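PP1b (Porcine reproductive and respiratory syndrome virus, PDB 6JDS) probably hydrolyses ATP to unwind RNA and DNA, being a truncated form of the zinc-binding helicase nsp10 that serves viral RNA replication. Local coordinates at residues Thr186-Val191 with Gly206-Ile211; Lys220-Asp225 with Ser240-Thr245; Asp65-Gln70 with Asn231-Leu236. All coordinates share one frame; numbering follows the deposited sequence.

Interaction 1 (Thr186-Val191 with Gly206-Ile211); sequences TCRFNV and GPWVRI
Arg-188 and Trp-208 form a single backbone bridge, CA to CA 4.6 Å, between segments that run the same way with end-to-end directions 33° apart. Two direct bonds define it: Arg-188 N donates to Pro-207 O (2.9 Å), and Val-209 N donates to Arg-188 O (2.8 Å). Further along, a water replaces the direct link, accepting from Asn-190 N and donating to Val-209 O, each at 2.7 Å. This pairing runs along strand 208-211, an outermost strand of the parallel sheet in what is, by family, the RecA-like core of a superfamily 1 helicase; on its other side the strand bonds to Asp-167 and Ile-169.

The Arg-188 chain bends at chi3 (-82°), which turns its guanidinium back to the carbonyl of Gly-206. There NE (2.7 Å) and NH2 (2.9 Å) both donate to Gly-206 O, a side-on grip with the acceptor close to the guanidinium plane. NH2 also makes a weak hydrogen bond to Asp-165 O. Trp-208 is sandwiched: Arg-188 CB makes a CH-pi contact over one indole face, 3.8 Å from the five-membered ring centroid, and Arg-210 NH2 lies over the centre of the opposite face. Cys-187 SG meets Val-209 CG2 in an apolar contact, while Cys-187 and Phe-189 both reach Ile-181 of helix 174-184.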
loop_
_atom_site.group_PDB
_atom_site.type_symbol
_atom_site.label_atom_id
_atom_site.label_comp_id
_atom_site.label_asym_id
_atom_site.label_seq_id
_atom_site.Cartn_x
_atom_site.Cartn_y
_atom_site.Cartn_z
ATOM N N THR A 186 -23.919 -5.145 14.122
ATOM C CA THR A 186 -24.346 -4.813 12.765
ATOM C C THR A 186 -23.226 -4.069 12.037
ATOM O O THR A 186 -22.889 -2.940 12.398
ATOM C CB THR A 186 -25.616 -3.933 12.776
ATOM O OG1 THR A 186 -26.626 -4.551 13.582
ATOM C CG2 THR A 186 -26.153 -3.728 11.362
ATOM N N CYS A 187 -22.651 -4.706 11.020
ATOM C CA CYS A 187 -21.566 -4.103 10.245
ATOM C C CYS A 187 -21.392 -4.758 8.873
ATOM O O CYS A 187 -21.776 -5.913 8.663
ATOM C CB CYS A 187 -20.249 -4.181 11.024
ATOM S SG CYS A 187 -19.678 -5.862 11.368
ATOM N N ARG A 188 -20.802 -4.002 7.951
ATOM C CA ARG A 188 -20.539 -4.469 6.592
ATOM C C ARG A 188 -19.091 -4.933 6.450
ATOM O O ARG A 188 -18.190 -4.367 7.067
ATOM C CB ARG A 188 -20.822 -3.346 5.589
ATOM C CG ARG A 188 -22.290 -2.968 5.477
ATOM C CD ARG A 188 -22.491 -1.783 4.546
ATOM N NE ARG A 188 -22.243 -0.507 5.214
ATOM C CZ ARG A 188 -22.283 0.683 4.615
ATOM N NH1 ARG A 188 -22.550 0.784 3.317
ATOM N NH2 ARG A 188 -22.046 1.784 5.321
ATOM N N PHE A 189 -18.881 -5.968 5.639
ATOM C CA PHE A 189 -17.539 -6.488 5.360
ATOM C C PHE A 189 -17.568 -7.524 4.238
ATOM O O PHE A 189 -18.623 -8.054 3.895
ATOM C CB PHE A 189 -16.914 -7.114 6.615
ATOM C CG PHE A 189 -17.767 -8.168 7.262
ATOM C CD1 PHE A 189 -17.656 -9.501 6.884
ATOM C CD2 PHE A 189 -18.678 -7.830 8.256
ATOM C CE1 PHE A 189 -18.441 -10.475 7.480
ATOM C CE2 PHE A 189 -19.465 -8.800 8.856
ATOM C CZ PHE A 189 -19.347 -10.124 8.467
ATOM N N ASN A 190 -16.398 -7.794 3.668
ATOM C CA ASN A 190 -16.208 -8.914 2.755
ATOM C C ASN A 190 -15.357 -9.969 3.448
ATOM O O ASN A 190 -14.306 -9.651 4.012
ATOM C CB ASN A 190 -15.518 -8.459 1.465
ATOM C CG ASN A 190 -16.360 -7.488 0.655
ATOM O OD1 ASN A 190 -15.836 -6.541 0.071
ATOM N ND2 ASN A 190 -17.666 -7.719 0.615
ATOM N N VAL A 191 -15.813 -11.218 3.414
ATOM C CA VAL A 191 -15.102 -12.306 4.077
ATOM C C VAL A 191 -13.821 -12.600 3.291
ATOM O O VAL A 191 -13.886 -12.829 2.082
ATOM C CB VAL A 191 -15.968 -13.583 4.182
ATOM C CG1 VAL A 191 -15.173 -14.725 4.808
ATOM C CG2 VAL A 191 -17.232 -13.306 4.987
ATOM N N GLY A 206 -24.401 -0.484 8.475
ATOM C CA GLY A 206 -23.388 -0.391 9.528
ATOM C C GLY A 206 -22.032 0.039 8.995
ATOM O O GLY A 206 -21.871 0.235 7.788
ATOM N N PRO A 207 -21.043 0.193 9.895
ATOM C CA PRO A 207 -19.697 0.581 9.483
ATOM C C PRO A 207 -18.991 -0.538 8.730
ATOM O O PRO A 207 -19.254 -1.714 8.984
ATOM C CB PRO A 207 -18.989 0.849 10.814
ATOM C CG PRO A 207 -19.699 -0.017 11.793
ATOM C CD PRO A 207 -21.131 -0.017 11.351
ATOM N N TRP A 208 -18.104 -0.171 7.811
ATOM C CA TRP A 208 -17.317 -1.159 7.080
ATOM C C TRP A 208 -16.152 -1.657 7.934
ATOM O O TRP A 208 -15.487 -0.870 8.605
ATOM C CB TRP A 208 -16.797 -0.586 5.757
ATOM C CG TRP A 208 -17.707 -0.838 4.593
ATOM C CD1 TRP A 208 -18.667 0.001 4.103
ATOM C CD2 TRP A 208 -17.738 -2.009 3.770
ATOM N NE1 TRP A 208 -19.294 -0.577 3.025
ATOM C CE2 TRP A 208 -18.744 -1.810 2.798
ATOM C CE3 TRP A 208 -17.013 -3.208 3.758
ATOM C CZ2 TRP A 208 -19.045 -2.767 1.824
ATOM C CZ3 TRP A 208 -17.312 -4.161 2.785
ATOM C CH2 TRP A 208 -18.321 -3.934 1.834
ATOM N N VAL A 209 -15.928 -2.968 7.911
ATOM C CA VAL A 209 -14.769 -3.581 8.549
ATOM C C VAL A 209 -13.940 -4.239 7.452
ATOM O O VAL A 209 -14.401 -5.181 6.809
ATOM C CB VAL A 209 -15.182 -4.637 9.592
ATOM C CG1 VAL A 209 -13.955 -5.303 10.203
ATOM C CG2 VAL A 209 -16.046 -4.002 10.674
ATOM N N ARG A 210 -12.724 -3.737 7.238
ATOM C CA ARG A 210 -11.880 -4.195 6.136
ATOM C C ARG A 210 -10.533 -4.704 6.635
ATOM O O ARG A 210 -9.975 -4.167 7.590
ATOM C CB ARG A 210 -11.656 -3.058 5.140
ATOM C CG ARG A 210 -12.932 -2.486 4.550
ATOM C CD ARG A 210 -12.623 -1.455 3.476
ATOM N NE ARG A 210 -13.833 -0.964 2.816
ATOM C CZ ARG A 210 -14.522 -1.627 1.886
ATOM N NH1 ARG A 210 -14.143 -2.838 1.481
ATOM N NH2 ARG A 210 -15.609 -1.073 1.357
ATOM N N ILE A 211 -10.018 -5.742 5.981
ATOM C CA ILE A 211 -8.687 -6.261 6.287
ATOM C C ILE A 211 -7.640 -5.244 5.818
ATOM O O ILE A 211 -7.747 -4.682 4.726
ATOM C CB ILE A 211 -8.458 -7.661 5.659
ATOM C CG1 ILE A 211 -7.278 -8.372 6.331
ATOM C CG2 ILE A 211 -8.250 -7.580 4.151
ATOM C CD1 ILE A 211 -7.599 -8.921 7.707
HETATM O O HOH W 1 -14.356 -6.085 4.233
#

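Interaction 2 (Lys220-Asp225 with Ser240-Thr245)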
loop_
_atom_site.group_PDB
_atom_site.type_symbol
_atom_site.label_atom_id
_atom_site.label_comp_id
_atom_site.label_asym_id
_atom_site.label_seq_id
_atom_site.Cartn_x
_atom_site.Cartn_y
_atom_site.Cartn_z
ATOM N N LYS A 220 -15.870 7.953 5.786
ATOM C CA LYS A 220 -16.012 9.216 6.512
ATOM C C LYS A 220 -14.849 9.361 7.491
ATOM O O LYS A 220 -13.928 10.141 7.253
ATOM C CB LYS A 220 -17.358 9.283 7.243
ATOM N N ASN A 221 -14.897 8.599 8.583
ATOM C CA ASN A 221 -13.798 8.528 9.539
ATOM C C ASN A 221 -13.207 7.129 9.501
ATOM O O ASN A 221 -13.937 6.150 9.342
ATOM C CB ASN A 221 -14.283 8.843 10.954
ATOM C CG ASN A 221 -15.011 10.171 11.043
ATOM O OD1 ASN A 221 -16.051 10.274 11.693
ATOM N ND2 ASN A 221 -14.473 11.192 10.385
ATOM N N SER A 222 -11.890 7.036 9.652
ATOM C CA SER A 222 -11.201 5.753 9.563
ATOM C C SER A 222 -10.536 5.394 10.883
ATOM O O SER A 222 -9.974 6.252 11.560
ATOM C CB SER A 222 -10.174 5.787 8.437
ATOM O OG SER A 222 -10.800 6.128 7.214
ATOM N N PHE A 223 -10.613 4.116 11.238
ATOM C CA PHE A 223 -10.043 3.613 12.478
ATOM C C PHE A 223 -9.053 2.496 12.163
ATOM O O PHE A 223 -9.214 1.777 11.175
ATOM C CB PHE A 223 -11.150 3.080 13.393
ATOM C CG PHE A 223 -12.114 4.134 13.867
ATOM C CD1 PHE A 223 -12.027 4.647 15.155
ATOM C CD2 PHE A 223 -13.118 4.610 13.028
ATOM C CE1 PHE A 223 -12.913 5.618 15.595
ATOM C CE2 PHE A 223 -14.007 5.580 13.462
ATOM C CZ PHE A 223 -13.905 6.085 14.748
ATOM N N LEU A 224 -8.034 2.355 13.005
ATOM C CA LEU A 224 -7.067 1.273 12.869
ATOM C C LEU A 224 -7.040 0.450 14.150
ATOM O O LEU A 224 -6.463 0.862 15.156
ATOM C CB LEU A 224 -5.672 1.822 12.552
ATOM C CG LEU A 224 -4.590 0.784 12.230
ATOM C CD1 LEU A 224 -4.959 -0.023 10.994
ATOM C CD2 LEU A 224 -3.235 1.452 12.045
ATOM N N ASP A 225 -7.681 -0.714 14.101
ATOM C CA ASP A 225 -7.737 -1.624 15.237
ATOM C C ASP A 225 -6.375 -2.280 15.434
ATOM O O ASP A 225 -5.744 -2.696 14.466
ATOM C CB ASP A 225 -8.813 -2.691 14.998
ATOM C CG ASP A 225 -8.951 -3.664 16.159
ATOM O OD1 ASP A 225 -8.866 -3.223 17.325
ATOM O OD2 ASP A 225 -9.158 -4.870 15.900
ATOM N N SER A 240 -1.367 7.567 3.734
ATOM C CA SER A 240 -1.207 8.270 2.463
ATOM C C SER A 240 -2.526 8.860 1.954
ATOM O O SER A 240 -2.522 9.834 1.194
ATOM C CB SER A 240 -0.644 7.323 1.400
ATOM O OG SER A 240 0.578 6.745 1.821
ATOM N N LYS A 241 -3.645 8.266 2.364
ATOM C CA LYS A 241 -4.962 8.660 1.863
ATOM C C LYS A 241 -5.858 9.345 2.895
ATOM O O LYS A 241 -6.748 10.105 2.515
ATOM C CB LYS A 241 -5.686 7.433 1.301
ATOM C CG LYS A 241 -5.031 6.819 0.073
ATOM C CD LYS A 241 -5.156 7.719 -1.149
ATOM C CE LYS A 241 -4.775 6.982 -2.425
ATOM N N THR A 242 -5.642 9.084 4.184
ATOM C CA THR A 242 -6.529 9.614 5.223
ATOM C C THR A 242 -5.862 9.711 6.589
ATOM O O THR A 242 -4.844 9.069 6.844
ATOM C CB THR A 242 -7.804 8.743 5.368
ATOM O OG1 THR A 242 -8.680 9.315 6.347
ATOM C CG2 THR A 242 -7.460 7.314 5.787
ATOM N N THR A 243 -6.458 10.520 7.463
ATOM C CA THR A 243 -6.108 10.526 8.881
ATOM C C THR A 243 -6.702 9.280 9.529
ATOM O O THR A 243 -7.642 8.684 8.997
ATOM C CB THR A 243 -6.645 11.779 9.604
ATOM O OG1 THR A 243 -8.063 11.874 9.423
ATOM C CG2 THR A 243 -5.980 13.037 9.061
ATOM N N LEU A 244 -6.150 8.890 10.673
ATOM C CA LEU A 244 -6.601 7.693 11.374
ATOM C C LEU A 244 -6.888 7.972 12.840
ATOM O O LEU A 244 -6.344 8.909 13.426
ATOM C CB LEU A 244 -5.542 6.591 11.283
ATOM C CG LEU A 244 -5.297 5.944 9.921
ATOM C CD1 LEU A 244 -4.109 4.999 10.009
ATOM C CD2 LEU A 244 -6.538 5.207 9.431
ATOM N N THR A 245 -7.762 7.150 13.414
ATOM C CA THR A 245 -7.940 7.078 14.855
ATOM C C THR A 245 -7.496 5.680 15.251
ATOM O O THR A 245 -8.210 4.706 15.023
ATOM C CB THR A 245 -9.402 7.332 15.268
ATOM O OG1 THR A 245 -9.815 8.622 14.801
ATOM C CG2 THR A 245 -9.554 7.277 16.785
HETATM O O HOH W 2 -10.965 8.910 12.372
HETATM O O HOH W 3 -10.327 9.756 9.527
#
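Phe-223 and Thr-245 each place their first side-chain branch beside the backbone N and anti to the carbonyl carbon: CG of Phe-223 at chi1 -65° and OG1 of Thr-245 at -58°. As bridge partners they rise from the same face of the sheet, and the matching torsions keep the side chains side by side, with Phe-223 CD1 3.8 Å from Thr-245 CB. The same torsion at Thr-245 puts CG2 anti to N, alongside CE1 of the ring, and turns OG1 to within 2.7 Å of a water that donates a hydrogen bond to Ser-222 O.

The backbones pair in parallel. Thr-245 N donates to Ser-222 O (3.0 Å), and Leu-224 N to Thr-245 O (3.1 Å, 162° at the hydrogen); Phe-223 CA adds a CA-H...O contact to Thr-245 O. Thus Ser-222 O takes a backbone donor and a water together. A second water carries the link further, accepting from Ser-222 N and donating to Thr-243 O (2.9 Å), which also accepts from Thr-242 OG1.

On the face of Ser-222 and Leu-224 the contacts are mixed: Ser-222 OG rests on Thr-242 CG2, Leu-244 CD2 packs on Ser-222 CB (3.8 Å), and Leu-244 CD1 approaches Leu-224 CD2 at 4.2 Å; both leucines also touch Leu-238 of helix 232-239. The neighbouring parallel strands 222-224 and 245-246, with helix 232-239 between them in the chain, make a beta-alpha-beta crossover. Strand 222-224 runs into Asp-225 and Glu-226, zinc ligands in another structure of this protein, and the sequence is consistent with the Walker B motif (motif II) of superfamily 1 helicases.

Interaction 3 (Asp65-Gln70 with Asn231-Leu236); sequences DEVLEQ and NHLDVL
Val-67 meets His-232, Leu-233 and Leu-236 in a helix-helix contact that joins helix 63-68 to helix 232-239 of the helicase part. The helices approach at Val-67 and His-232, whose CA atoms are 7.0 Å apart.

The contact between them is made by apolar atoms, with no hydrogen bond running across. Val-67 holds CG1 anti to its own N (chi1 170°), which aims this methyl at the opposite helix: it touches Leu-233 CD2 at 3.6 Å and His-232 CB at 3.8 Å. Val-67 and Leu-233 slide past each other in opposite directions, so that the valine methyl lies against both CG and CD2 of the leucine. The other methyl, Val-67 CG2, sits at the edge of the imidazole, near its plane, and makes a looser approach to Leu-236 CD1 (4.4 Å). Leu-68 extends the patch through its CD2, 4.2 Å from Leu-233 CD2. It also touches His-32, a ligand of one bound zinc ion, so the apolar seam reaches the flank of that metal site.

Polar groups serve each side separately. His-232 meets Val-67 through CB, while its ring sends NE2 to the carbonyl O of Ser-260, which restrains the ring's rotation. Asp-234 forms a salt bridge with Arg-237 along its own helix. At the start of that helix Asn-231 is the N-cap: its OD1, using a lone pair in the carbonyl plane, accepts from Asp-234 N at 3.1 Å with 162° at the hydrogen.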
loop_
_atom_site.group_PDB
_atom_site.type_symbol
_atom_site.label_atom_id
_atom_site.label_comp_id
_atom_site.label_asym_id
_atom_site.label_seq_id
_atom_site.Cartn_x
_atom_site.Cartn_y
_atom_site.Cartn_z
ATOM N N ASP A 65 12.450 4.235 3.894
ATOM C CA ASP A 65 13.673 3.487 3.597
ATOM C C ASP A 65 14.110 2.633 4.786
ATOM O O ASP A 65 14.592 1.519 4.601
ATOM C CB ASP A 65 14.799 4.431 3.168
ATOM C CG ASP A 65 14.468 5.196 1.894
ATOM O OD1 ASP A 65 14.168 4.546 0.870
ATOM O OD2 ASP A 65 14.504 6.445 1.916
ATOM N N GLU A 66 13.935 3.149 6.002
ATOM C CA GLU A 66 14.174 2.354 7.217
ATOM C C GLU A 66 13.230 1.160 7.308
ATOM O O GLU A 66 13.658 0.055 7.638
ATOM C CB GLU A 66 14.031 3.202 8.482
ATOM C CG GLU A 66 15.305 3.896 8.917
ATOM C CD GLU A 66 15.148 4.593 10.253
ATOM O OE1 GLU A 66 16.098 4.570 11.066
ATOM O OE2 GLU A 66 14.067 5.172 10.496
ATOM N N VAL A 67 11.951 1.384 7.017
ATOM C CA VAL A 67 10.961 0.305 7.022
ATOM C C VAL A 67 11.352 -0.779 6.016
ATOM O O VAL A 67 11.232 -1.970 6.306
ATOM C CB VAL A 67 9.535 0.824 6.709
ATOM C CG1 VAL A 67 8.564 -0.331 6.483
ATOM C CG2 VAL A 67 9.027 1.716 7.832
ATOM N N LEU A 68 11.837 -0.359 4.848
ATOM C CA LEU A 68 12.186 -1.291 3.772
ATOM C C LEU A 68 13.453 -2.108 4.034
ATOM O O LEU A 68 13.682 -3.115 3.365
ATOM C CB LEU A 68 12.295 -0.551 2.433
ATOM C CG LEU A 68 10.954 -0.108 1.839
ATOM C CD1 LEU A 68 11.162 0.862 0.685
ATOM C CD2 LEU A 68 10.133 -1.307 1.389
ATOM N N GLU A 69 14.268 -1.690 5.002
ATOM C CA GLU A 69 15.426 -2.487 5.420
ATOM C C GLU A 69 15.013 -3.832 6.015
ATOM O O GLU A 69 15.776 -4.792 5.949
ATOM C CB GLU A 69 16.283 -1.718 6.430
ATOM C CG GLU A 69 17.098 -0.594 5.808
ATOM C CD GLU A 69 17.703 0.346 6.835
ATOM O OE1 GLU A 69 17.476 0.154 8.047
ATOM O OE2 GLU A 69 18.411 1.289 6.424
ATOM N N GLN A 70 13.811 -3.892 6.590
ATOM C CA GLN A 70 13.264 -5.129 7.155
ATOM C C GLN A 70 12.397 -5.919 6.163
ATOM O O GLN A 70 11.807 -6.934 6.537
ATOM C CB GLN A 70 12.434 -4.809 8.407
ATOM C CG GLN A 70 13.191 -4.060 9.496
ATOM N N ASN A 231 1.071 -4.155 10.097
ATOM C CA ASN A 231 2.137 -4.048 9.099
ATOM C C ASN A 231 2.489 -2.594 8.791
ATOM O O ASN A 231 1.613 -1.794 8.458
ATOM C CB ASN A 231 1.712 -4.758 7.808
ATOM C CG ASN A 231 2.796 -4.742 6.745
ATOM O OD1 ASN A 231 2.999 -3.736 6.062
ATOM N ND2 ASN A 231 3.489 -5.865 6.590
ATOM N N HIS A 232 3.776 -2.273 8.885
ATOM C CA HIS A 232 4.258 -0.897 8.766
ATOM C C HIS A 232 3.919 -0.273 7.413
ATOM O O HIS A 232 3.462 0.869 7.355
ATOM C CB HIS A 232 5.774 -0.841 8.992
ATOM C CG HIS A 232 6.189 -1.119 10.405
ATOM N ND1 HIS A 232 7.393 -0.691 10.923
ATOM C CD2 HIS A 232 5.557 -1.769 11.411
ATOM C CE1 HIS A 232 7.489 -1.076 12.183
ATOM N NE2 HIS A 232 6.386 -1.728 12.506
ATOM N N LEU A 233 4.136 -1.019 6.332
ATOM C CA LEU A 233 3.866 -0.504 4.985
ATOM C C LEU A 233 2.378 -0.261 4.753
ATOM O O LEU A 233 1.999 0.734 4.137
ATOM C CB LEU A 233 4.419 -1.450 3.914
ATOM C CG LEU A 233 5.944 -1.603 3.889
ATOM C CD1 LEU A 233 6.338 -2.720 2.939
ATOM C CD2 LEU A 233 6.630 -0.301 3.502
ATOM N N ASP A 234 1.541 -1.169 5.253
ATOM C CA ASP A 234 0.091 -1.012 5.155
ATOM C C ASP A 234 -0.398 0.215 5.917
ATOM O O ASP A 234 -1.314 0.901 5.459
ATOM C CB ASP A 234 -0.633 -2.252 5.678
ATOM C CG ASP A 234 -0.462 -3.467 4.777
ATOM O OD1 ASP A 234 -0.241 -3.301 3.562
ATOM O OD2 ASP A 234 -0.572 -4.601 5.289
ATOM N N VAL A 235 0.205 0.490 7.073
ATOM C CA VAL A 235 -0.143 1.679 7.858
ATOM C C VAL A 235 0.166 2.946 7.059
ATOM O O VAL A 235 -0.669 3.849 6.970
ATOM C CB VAL A 235 0.598 1.715 9.217
ATOM C CG1 VAL A 235 0.424 3.068 9.902
ATOM C CG2 VAL A 235 0.107 0.596 10.128
ATOM N N LEU A 236 1.361 2.996 6.472
ATOM C CA LEU A 236 1.780 4.135 5.647
ATOM C C LEU A 236 0.884 4.300 4.423
ATOM O O LEU A 236 0.536 5.415 4.035
ATOM C CB LEU A 236 3.233 3.962 5.200
ATOM C CG LEU A 236 4.302 3.970 6.298
ATOM C CD1 LEU A 236 5.655 3.594 5.715
ATOM C CD2 LEU A 236 4.378 5.323 6.985
#

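How the interactions relate
Interactions 1 and 2 serve the same parallel sheet, 1 on its outermost strand 208-211 and 2 between inner strands, their centres about 15 Å apart. Both rely on backbone hydrogen bonds extended by waters, but interaction 1, farthest from the chain's centre, adds arginine side chains against a tryptophan, whereas interaction 2 adds serine and threonine hydroxyls, one aromatic ring and leucines facing helix 232-239. Interaction 3 is the buried one, without hydrogen bonds across it, and joins parts distant in sequence. It shares that helix with interaction 2: Leu-224 CD2 packs on Val-235 CG2 at 3.9 Å, so the helix lies between the sheet and helix 63-68. Interaction 1 touches neither of the others.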